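Side-chain contacts in nisin leader peptide-processing serine protease NisP (Lactococcus lactis subsp. lactis, PDB 4MZD), which removes the leader peptide from the precursor of the lantibiotic nisin, working as a secreted, wall-anchored serine protease of the subtilisin family: residues V78-N81 and G82-Y85; K182-W185 and V186-I190; I253-N256 and Q257-I260; R380-L383 and M384-E388. All coordinates share one frame; numbering follows the deposited sequence. Where two conformers were deposited one is given.

Contact 1 of 4, residues V78-N81 and G82-Y85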
loop_
_atom_site.group_PDB
_atom_site.type_symbol
_atom_site.label_atom_id
_atom_site.label_comp_id
_atom_site.label_asym_id
_atom_site.label_seq_id
_atom_site.Cartn_x
_atom_site.Cartn_y
_atom_site.Cartn_z
ATOM N N VAL A 78 5.745 -3.079 15.050
ATOM C CA VAL A 78 6.172 -1.737 14.643
ATOM C C VAL A 78 5.961 -0.643 15.695
ATOM O O VAL A 78 6.514 0.456 15.561
ATOM C CB VAL A 78 5.532 -1.292 13.303
ATOM C CG1 VAL A 78 5.949 -2.226 12.180
ATOM C CG2 VAL A 78 4.014 -1.217 13.412
ATOM N N THR A 79 5.180 -0.947 16.737
ATOM C CA THR A 79 4.867 0.019 17.791
ATOM C C THR A 79 5.601 -0.249 19.109
ATOM O O THR A 79 5.366 0.455 20.087
ATOM C CB THR A 79 3.355 0.017 18.138
ATOM O OG1 THR A 79 2.990 -1.267 18.664
ATOM C CG2 THR A 79 2.488 0.374 16.933
ATOM N N ASN A 80 6.475 -1.252 19.124
ATOM C CA ASN A 80 7.078 -1.728 20.366
ATOM C C ASN A 80 5.996 -2.114 21.360
ATOM O O ASN A 80 5.928 -1.588 22.475
ATOM C CB ASN A 80 8.017 -0.689 20.975
ATOM C CG ASN A 80 9.310 -0.565 20.211
ATOM O OD1 ASN A 80 9.570 -1.331 19.281
ATOM N ND2 ASN A 80 10.138 0.393 20.606
ATOM N N ASN A 81 5.143 -3.037 20.930
ATOM C CA ASN A 81 4.039 -3.518 21.748
ATOM C C ASN A 81 3.254 -2.383 22.398
ATOM O O ASN A 81 2.991 -2.377 23.605
ATOM C CB ASN A 81 4.497 -4.553 22.782
ATOM C CG ASN A 81 3.359 -5.437 23.248
ATOM O OD1 ASN A 81 2.208 -5.240 22.852
ATOM N ND2 ASN A 81 3.670 -6.428 24.080
ATOM N N GLY A 82 2.886 -1.417 21.566
ATOM C CA GLY A 82 1.999 -0.346 21.969
ATOM C C GLY A 82 2.664 0.925 22.458
ATOM O O GLY A 82 1.984 1.925 22.661
ATOM N N GLU A 83 3.981 0.909 22.641
ATOM C CA GLU A 83 4.667 2.083 23.163
ATOM C C GLU A 83 4.396 3.334 22.337
ATOM O O GLU A 83 4.215 4.419 22.886
ATOM C CB GLU A 83 6.181 1.862 23.239
ATOM C CG GLU A 83 6.905 3.074 23.829
ATOM C CD GLU A 83 8.417 2.980 23.786
ATOM O OE1 GLU A 83 8.947 1.969 23.281
ATOM O OE2 GLU A 83 9.079 3.930 24.264
ATOM N N SER A 84 4.389 3.202 21.015
ATOM C CA SER A 84 4.322 4.390 20.175
ATOM C C SER A 84 3.031 5.186 20.366
ATOM O O SER A 84 3.029 6.407 20.217
ATOM C CB SER A 84 4.525 4.033 18.701
ATOM O OG SER A 84 3.520 3.148 18.249
ATOM N N TYR A 85 1.936 4.503 20.686
ATOM C CA TYR A 85 0.648 5.176 20.823
ATOM C C TYR A 85 0.678 6.249 21.898
ATOM O O TYR A 85 0.067 7.300 21.741
ATOM C CB TYR A 85 -0.462 4.180 21.136
ATOM C CG TYR A 85 -0.667 3.145 20.066
ATOM C CD1 TYR A 85 -0.763 3.508 18.728
ATOM C CD2 TYR A 85 -0.761 1.803 20.394
ATOM C CE1 TYR A 85 -0.947 2.558 17.748
ATOM C CE2 TYR A 85 -0.955 0.848 19.424
ATOM C CZ TYR A 85 -1.054 1.229 18.102
ATOM O OH TYR A 85 -1.240 0.269 17.138
#
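Thr-79 and Gly-82 meet in a tight turn between two short helices, 73-79 and 83-87; residues Asn-80 to Glu-83 form a type I' beta turn with Asn-81 and Gly-82 at its centre. Backbone bonds set the frame: Glu-83 N donates to Asn-80 O at 3.2 Å, and Ser-84 N to Thr-79 O at 3.1 Å, so the carbonyls of Thr-79 and Asn-80 receive the amides of Ser-84 and Glu-83 across the turn. The positive phi of 94° at Gly-82 is one that glycine takes readily.

Two side chains add polar links. OG1 of Thr-79 lies between its own backbone N and carbonyl carbon (chi1 63°), from where it accepts Gly-82 N at 2.9 Å; because it is also hydrogen-bonded to Met-75 O, one hydroxyl ties the turn back to the preceding helical turn. Asn-80 and Glu-83 run side by side in the same direction, their amide and carboxylate planes 31° apart, and ND2 of Asn-80 makes a weak bond to OE1 of Glu-83 at 3.3 Å in the conformer described.

Van der Waals contacts join the rest; Ser-84 also packs on Ile-397 and Val-398 of helix 397-402, and Tyr-85 on Leu-162 and Pro-166. OG of Ser-84 presses against Thr-79, 3.1 Å from its CB. Tyr-85, whose hydroxyl bonds Gly-163 O, brings OH to 3.7 Å from Thr-79 CG2.

Contact 2 of 4, residues K182-W185 and V186-I190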
loop_
_atom_site.group_PDB
_atom_site.type_symbol
_atom_site.label_atom_id
_atom_site.label_comp_id
_atom_site.label_asym_id
_atom_site.label_seq_id
_atom_site.Cartn_x
_atom_site.Cartn_y
_atom_site.Cartn_z
ATOM N N LYS A 182 -6.610 0.671 -13.612
ATOM C CA LYS A 182 -5.841 1.236 -14.724
ATOM C C LYS A 182 -4.976 2.377 -14.218
ATOM O O LYS A 182 -5.377 3.111 -13.316
ATOM C CB LYS A 182 -6.773 1.782 -15.810
ATOM C CG LYS A 182 -7.621 0.738 -16.514
ATOM C CD LYS A 182 -6.805 -0.080 -17.501
ATOM C CE LYS A 182 -7.711 -0.880 -18.421
ATOM N NZ LYS A 182 -6.924 -1.644 -19.425
ATOM N N SER A 183 -3.801 2.552 -14.820
ATOM C CA SER A 183 -2.921 3.636 -14.406
ATOM C C SER A 183 -3.561 5.002 -14.628
ATOM O O SER A 183 -3.302 5.932 -13.877
ATOM C CB SER A 183 -1.566 3.557 -15.112
ATOM O OG SER A 183 -1.704 3.730 -16.508
ATOM N N GLU A 184 -4.389 5.138 -15.660
ATOM C CA GLU A 184 -5.069 6.411 -15.883
ATOM C C GLU A 184 -5.905 6.796 -14.663
ATOM O O GLU A 184 -5.946 7.961 -14.269
ATOM C CB GLU A 184 -5.943 6.356 -17.141
ATOM C CG GLU A 184 -6.426 7.716 -17.649
ATOM C CD GLU A 184 -7.740 8.172 -17.031
ATOM O OE1 GLU A 184 -8.454 7.343 -16.426
ATOM O OE2 GLU A 184 -8.072 9.372 -17.167
ATOM N N TRP A 185 -6.574 5.814 -14.065
ATOM C CA TRP A 185 -7.418 6.095 -12.909
ATOM C C TRP A 185 -6.557 6.403 -11.685
ATOM O O TRP A 185 -6.851 7.326 -10.923
ATOM C CB TRP A 185 -8.349 4.932 -12.578
ATOM C CG TRP A 185 -9.029 4.219 -13.702
ATOM C CD1 TRP A 185 -9.082 4.566 -15.029
ATOM C CD2 TRP A 185 -9.736 2.988 -13.575
ATOM N NE1 TRP A 185 -9.798 3.615 -15.727
ATOM C CE2 TRP A 185 -10.202 2.634 -14.855
ATOM C CE3 TRP A 185 -10.027 2.150 -12.490
ATOM C CZ2 TRP A 185 -10.936 1.470 -15.080
ATOM C CZ3 TRP A 185 -10.757 1.000 -12.712
ATOM C CH2 TRP A 185 -11.195 0.664 -13.999
ATOM N N VAL A 186 -5.494 5.627 -11.501
ATOM C CA VAL A 186 -4.602 5.830 -10.370
ATOM C C VAL A 186 -3.927 7.199 -10.435
ATOM O O VAL A 186 -3.836 7.900 -9.423
ATOM C CB VAL A 186 -3.563 4.694 -10.253
ATOM C CG1 VAL A 186 -2.578 4.969 -9.130
ATOM C CG2 VAL A 186 -4.256 3.357 -10.038
ATOM N N ALA A 187 -3.474 7.588 -11.624
ATOM C CA ALA A 187 -2.850 8.897 -11.792
ATOM C C ALA A 187 -3.818 10.025 -11.444
ATOM O O ALA A 187 -3.448 10.974 -10.755
ATOM C CB ALA A 187 -2.292 9.060 -13.214
ATOM N N ARG A 188 -5.060 9.913 -11.900
ATOM C CA ARG A 188 -6.080 10.897 -11.540
ATOM C C ARG A 188 -6.297 10.933 -10.028
ATOM O O ARG A 188 -6.486 11.997 -9.439
ATOM C CB ARG A 188 -7.405 10.608 -12.257
ATOM C CG ARG A 188 -7.444 11.088 -13.699
ATOM C CD ARG A 188 -8.830 10.964 -14.319
ATOM N NE ARG A 188 -9.249 9.575 -14.474
ATOM C CZ ARG A 188 -10.355 9.058 -13.943
ATOM N NH1 ARG A 188 -11.168 9.817 -13.220
ATOM N NH2 ARG A 188 -10.652 7.779 -14.136
ATOM N N ALA A 189 -6.281 9.762 -9.401
ATOM C CA ALA A 189 -6.464 9.680 -7.954
ATOM C C ALA A 189 -5.323 10.341 -7.192
ATOM O O ALA A 189 -5.555 11.002 -6.178
ATOM C CB ALA A 189 -6.626 8.230 -7.518
ATOM N N ILE A 190 -4.092 10.163 -7.671
ATOM C CA ILE A 190 -2.943 10.797 -7.034
ATOM C C ILE A 190 -3.092 12.315 -7.071
ATOM O O ILE A 190 -2.906 12.997 -6.063
ATOM C CB ILE A 190 -1.624 10.372 -7.714
ATOM C CG1 ILE A 190 -1.327 8.893 -7.429
ATOM C CG2 ILE A 190 -0.476 11.265 -7.255
ATOM C CD1 ILE A 190 -0.248 8.299 -8.336
#
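Glu-184 and Arg-188 form an i to i+4 salt bridge on the first turns of helix 183-195, the crossover helix between parallel strands 169-174 and 200-210 of the subtilisin-like fold. The two chains cross at an angle, with the carboxylate and guanidinium planes 27° apart. Glu-184 has its CG opposite the backbone N (chi1 -166°) and then bends at chi2, which turns the carboxylate onward along the helix, toward Arg-188; Arg-188 bends at chi3 to meet it. NH2 of Arg-188 donates to OE1 of Glu-184 at 3.2 Å, reaching it on the syn side, and OE1 lies at the guanidinium edge, in its plane. NE makes weaker bonds to both oxygens, with OE2 at 2.9 Å. NH2 also bonds outside the helix, so it has two acceptors, Glu-184 OE1 and Leu-121 O.

Trp-185 stands against the same group: its ring is turned 65° from the guanidinium, with CD1 3.7 Å from Arg-188 NH2, the ring carbon lying near the guanidinium plane. Glu-184 OE1 lies at the indole edge, and CB of Lys-182, the N-cap residue, sits over one indole face, 3.5 Å above the plane and toward its rim.

Elsewhere the helix is buried: Val-186 and Ala-187 pack on helix 222-238, and Ala-189 lies against strand 95-100, its side chain about 9 Å from that of Asp-100, the predicted charge-relay aspartate. Back along the helix, CG2 of Val-186 rests 3.5 Å from Lys-182 O.

Contact 3 of 4, residues I253-N256 and Q257-I260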
loop_
_atom_site.group_PDB
_atom_site.type_symbol
_atom_site.label_atom_id
_atom_site.label_comp_id
_atom_site.label_asym_id
_atom_site.label_seq_id
_atom_site.Cartn_x
_atom_site.Cartn_y
_atom_site.Cartn_z
ATOM N N ILE A 253 13.683 -6.536 -7.731
ATOM C CA ILE A 253 13.365 -5.601 -8.799
ATOM C C ILE A 253 14.603 -5.117 -9.547
ATOM O O ILE A 253 14.488 -4.518 -10.613
ATOM C CB ILE A 253 12.516 -4.420 -8.284
ATOM C CG1 ILE A 253 13.293 -3.607 -7.244
ATOM C CG2 ILE A 253 11.204 -4.936 -7.706
ATOM C CD1 ILE A 253 14.153 -2.510 -7.827
ATOM N N GLN A 254 15.783 -5.388 -8.998
ATOM C CA GLN A 254 17.029 -5.017 -9.660
ATOM C C GLN A 254 17.530 -6.106 -10.599
ATOM O O GLN A 254 18.465 -5.884 -11.364
ATOM C CB GLN A 254 18.108 -4.685 -8.630
ATOM C CG GLN A 254 17.902 -3.345 -7.944
ATOM C CD GLN A 254 19.164 -2.834 -7.290
ATOM O OE1 GLN A 254 19.548 -3.292 -6.216
ATOM N NE2 GLN A 254 19.827 -1.883 -7.942
ATOM N N ASP A 255 16.914 -7.280 -10.540
ATOM C CA ASP A 255 17.317 -8.401 -11.382
ATOM C C ASP A 255 16.431 -8.401 -12.617
ATOM O O ASP A 255 15.378 -9.040 -12.644
ATOM C CB ASP A 255 17.187 -9.721 -10.619
ATOM C CG ASP A 255 17.696 -10.915 -11.415
ATOM O OD1 ASP A 255 17.860 -10.799 -12.646
ATOM O OD2 ASP A 255 17.918 -11.979 -10.803
ATOM N N ASN A 256 16.842 -7.660 -13.638
ATOM C CA ASN A 256 15.963 -7.455 -14.776
ATOM C C ASN A 256 15.613 -8.725 -15.538
ATOM O O ASN A 256 14.484 -8.873 -15.995
ATOM C CB ASN A 256 16.494 -6.383 -15.729
ATOM C CG ASN A 256 15.387 -5.751 -16.540
ATOM O OD1 ASN A 256 14.541 -5.048 -15.996
ATOM N ND2 ASN A 256 15.372 -6.009 -17.840
ATOM N N GLN A 257 16.565 -9.642 -15.674
ATOM C CA GLN A 257 16.284 -10.857 -16.425
ATOM C C GLN A 257 15.179 -11.673 -15.762
ATOM O O GLN A 257 14.329 -12.248 -16.434
ATOM C CB GLN A 257 17.539 -11.710 -16.611
ATOM C CG GLN A 257 17.287 -12.936 -17.469
ATOM C CD GLN A 257 16.845 -12.572 -18.874
ATOM O OE1 GLN A 257 17.555 -11.870 -19.595
ATOM N NE2 GLN A 257 15.665 -13.040 -19.267
ATOM N N THR A 258 15.198 -11.714 -14.437
ATOM C CA THR A 258 14.179 -12.442 -13.701
ATOM C C THR A 258 12.809 -11.789 -13.879
ATOM O O THR A 258 11.795 -12.479 -13.974
ATOM C CB THR A 258 14.548 -12.574 -12.214
ATOM O OG1 THR A 258 15.691 -13.432 -12.088
ATOM C CG2 THR A 258 13.388 -13.158 -11.420
ATOM N N MET A 259 12.783 -10.460 -13.944
ATOM C CA MET A 259 11.529 -9.742 -14.172
ATOM C C MET A 259 11.019 -9.955 -15.598
ATOM O O MET A 259 9.813 -10.056 -15.826
ATOM C CB MET A 259 11.681 -8.247 -13.877
ATOM C CG MET A 259 11.959 -7.924 -12.415
ATOM S SD MET A 259 11.892 -6.150 -12.036
ATOM C CE MET A 259 10.186 -5.941 -11.512
ATOM N N ILE A 260 11.934 -10.016 -16.558
ATOM C CA ILE A 260 11.547 -10.334 -17.922
ATOM C C ILE A 260 10.975 -11.751 -18.005
ATOM O O ILE A 260 9.940 -11.973 -18.634
ATOM C CB ILE A 260 12.732 -10.184 -18.885
ATOM C CG1 ILE A 260 13.023 -8.700 -19.114
ATOM C CG2 ILE A 260 12.437 -10.873 -20.217
ATOM C CD1 ILE A 260 11.955 -7.994 -19.918
#
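Asp-255 and Thr-258 meet at the first turn of helix 256-264, where the carboxylate serves as acceptor for two donors of one residue. OD1 takes Thr-258 N in a weak but fairly straight bond of 3.3 Å (162°), while OD2 takes the Thr-258 hydroxyl, OG1, weakly at 3.0 Å in the conformer described. With CG opposite the backbone N (chi1 -176°), the acid folds toward the helix start, and each oxygen has its own donor. The backbone oxygen of Asp-255 receives Met-259 N at 3.2 Å, and Asn-256 O receives Ile-260 N at 2.9 Å.

Both ends of the Asn-256 amide are used outside the turn: OD1 accepts from Val-275 N and ND2 donates to Gly-273 O, which fastens the helix start to the chain entering strand 275-278. Gln-257 NE2 is bonded to Asn-261 OD1, one turn on.

The apolar side is formed by Met-259, which lies alongside Ile-253 and points the same way; in the conformer described its CE is 4.1 Å from Ile-253 CG2, and its SD 3.4 Å from Ile-253 O. An aspartate accepting the amide three residues on is the classical N-cap of an alpha-helix.

Contact 4 of 4, residues R380-L383 and M384-E388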
loop_
_atom_site.group_PDB
_atom_site.type_symbol
_atom_site.label_atom_id
_atom_site.label_comp_id
_atom_site.label_asym_id
_atom_site.label_seq_id
_atom_site.Cartn_x
_atom_site.Cartn_y
_atom_site.Cartn_z
ATOM N N ARG A 380 13.879 11.359 3.583
ATOM C CA ARG A 380 15.202 11.286 4.197
ATOM C C ARG A 380 15.080 10.984 5.687
ATOM O O ARG A 380 15.814 10.157 6.234
ATOM C CB ARG A 380 15.986 12.589 3.979
ATOM C CG ARG A 380 16.461 12.807 2.542
ATOM C CD ARG A 380 17.342 14.049 2.396
ATOM N NE ARG A 380 16.562 15.275 2.236
ATOM C CZ ARG A 380 16.554 16.279 3.107
ATOM N NH1 ARG A 380 15.811 17.354 2.875
ATOM N NH2 ARG A 380 17.290 16.212 4.207
ATOM N N PHE A 381 14.144 11.657 6.345
ATOM C CA PHE A 381 13.946 11.475 7.774
ATOM C C PHE A 381 13.527 10.040 8.097
ATOM O O PHE A 381 14.032 9.433 9.040
ATOM C CB PHE A 381 12.920 12.482 8.291
ATOM C CG PHE A 381 12.627 12.355 9.753
ATOM C CD1 PHE A 381 13.526 12.805 10.702
ATOM C CD2 PHE A 381 11.444 11.788 10.183
ATOM C CE1 PHE A 381 13.245 12.690 12.051
ATOM C CE2 PHE A 381 11.159 11.670 11.530
ATOM C CZ PHE A 381 12.059 12.122 12.464
ATOM N N LEU A 382 12.605 9.499 7.308
ATOM C CA LEU A 382 12.142 8.130 7.508
ATOM C C LEU A 382 13.298 7.146 7.416
ATOM O O LEU A 382 13.487 6.302 8.293
ATOM C CB LEU A 382 11.078 7.759 6.470
ATOM C CG LEU A 382 10.641 6.288 6.457
ATOM C CD1 LEU A 382 9.867 5.919 7.720
ATOM C CD2 LEU A 382 9.824 5.988 5.206
ATOM N N LEU A 383 14.069 7.245 6.341
ATOM C CA LEU A 383 15.115 6.264 6.104
ATOM C C LEU A 383 16.233 6.331 7.146
ATOM O O LEU A 383 16.810 5.303 7.499
ATOM C CB LEU A 383 15.652 6.369 4.673
ATOM C CG LEU A 383 14.605 6.070 3.595
ATOM C CD1 LEU A 383 15.226 6.027 2.206
ATOM C CD2 LEU A 383 13.879 4.770 3.895
ATOM N N MET A 384 16.529 7.525 7.645
ATOM C CA MET A 384 17.577 7.677 8.648
ATOM C C MET A 384 17.152 7.141 10.009
ATOM O O MET A 384 17.994 6.808 10.845
ATOM C CB MET A 384 17.984 9.142 8.777
ATOM C CG MET A 384 18.502 9.738 7.490
ATOM S SD MET A 384 19.192 11.381 7.719
ATOM C CE MET A 384 18.092 12.076 8.948
ATOM N N ASN A 385 15.844 7.064 10.231
ATOM C CA ASN A 385 15.309 6.655 11.529
ATOM C C ASN A 385 14.530 5.347 11.449
ATOM O O ASN A 385 13.546 5.132 12.169
ATOM C CB ASN A 385 14.468 7.770 12.148
ATOM C CG ASN A 385 15.300 8.992 12.493
ATOM O OD1 ASN A 385 16.041 8.995 13.477
ATOM N ND2 ASN A 385 15.192 10.029 11.679
ATOM N N SER A 386 14.986 4.479 10.554
ATOM C CA SER A 386 14.455 3.133 10.426
ATOM C C SER A 386 15.601 2.161 10.629
ATOM O O SER A 386 16.561 2.161 9.859
ATOM C CB SER A 386 13.847 2.917 9.041
ATOM O OG SER A 386 12.728 3.759 8.848
ATOM N N PRO A 387 15.505 1.321 11.665
ATOM C CA PRO A 387 16.610 0.420 11.985
ATOM C C PRO A 387 16.713 -0.720 10.985
ATOM O O PRO A 387 15.777 -1.010 10.242
ATOM C CB PRO A 387 16.214 -0.123 13.356
ATOM C CG PRO A 387 14.722 -0.116 13.325
ATOM C CD PRO A 387 14.352 1.121 12.562
ATOM N N GLU A 388 17.865 -1.373 10.980
ATOM C CA GLU A 388 18.090 -2.483 10.079
ATOM C C GLU A 388 17.916 -3.820 10.786
ATOM O O GLU A 388 18.411 -4.022 11.901
ATOM C CB GLU A 388 19.486 -2.391 9.470
ATOM C CG GLU A 388 19.872 -3.604 8.665
ATOM C CD GLU A 388 21.297 -3.538 8.172
ATOM O OE1 GLU A 388 21.615 -2.615 7.393
ATOM O OE2 GLU A 388 22.101 -4.409 8.566
HETATM O O HOH W 1 18.525 4.377 9.956
#
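Phe-381 presents one ring face to Asn-385, whose ND2 sits 3.2 Å above the ring plane, displaced toward the rim, with CE1 at 3.3 Å from ND2. The amide plane is inclined 50° to the ring, so the nitrogen end rather than the flat of the amide approaches. The ring also packs among Val-366, Leu-400 and Ala-407.

The same ND2 donates to Phe-381 O at 2.9 Å (155°), and a further bond joins it to Asn-405 O. Asn-385 carries its CG beside the backbone N (chi1 -65°), which folds the amide back over the final turn of helix 375-384; its own N adds a weak bond to Phe-381 O.

Leu-382 O, one residue on, has two donors coming from opposite faces of its carbonyl plane: the Ser-386 hydroxyl, with OG at 2.7 Å, and Asn-385 N at 3.1 Å. Neither lies on a lone pair. Ser-386 CB and OG thereby stay close to Leu-382, whose side chain packs on Val-359 and Leu-363. A water spans the exit, 3.1 Å from Leu-383 O and 3.0 Å from Ser-386 O.

At this helix end, then, past the last regular backbone bond, Met-384 N to Arg-380 O, the carbonyls of Phe-381 and Leu-382 gain side-chain donors, Asn-385 ND2 and Ser-386 OG, beside Asn-385 N. The buried Asn-385 amide is pinned by Phe-381 O and Asn-405 O, which probably fixes its rotation against the aromatic face.

How the contacts relate
Along the chain the four contacts come strictly in series; each closes a single local turn, and none nests within or crosses another. Contact 1 joins helices 73-79 and 83-87 near the N terminus of the model. Contact 2 opens the crossover helix beside the central sheet, on the opposite side of the chain's centre from contact 1. Contact 3 starts helix 256-264 after strand 241-245, and contact 4 ends helix 375-384 late in the catalytic domain. Although far apart in sequence, contacts 1 and 4 have centres about 17 Å apart, and both pack on helix 397-402. Contacts 2 and 3, with centres about 25 Å apart, both send side chains onto strand 200-210.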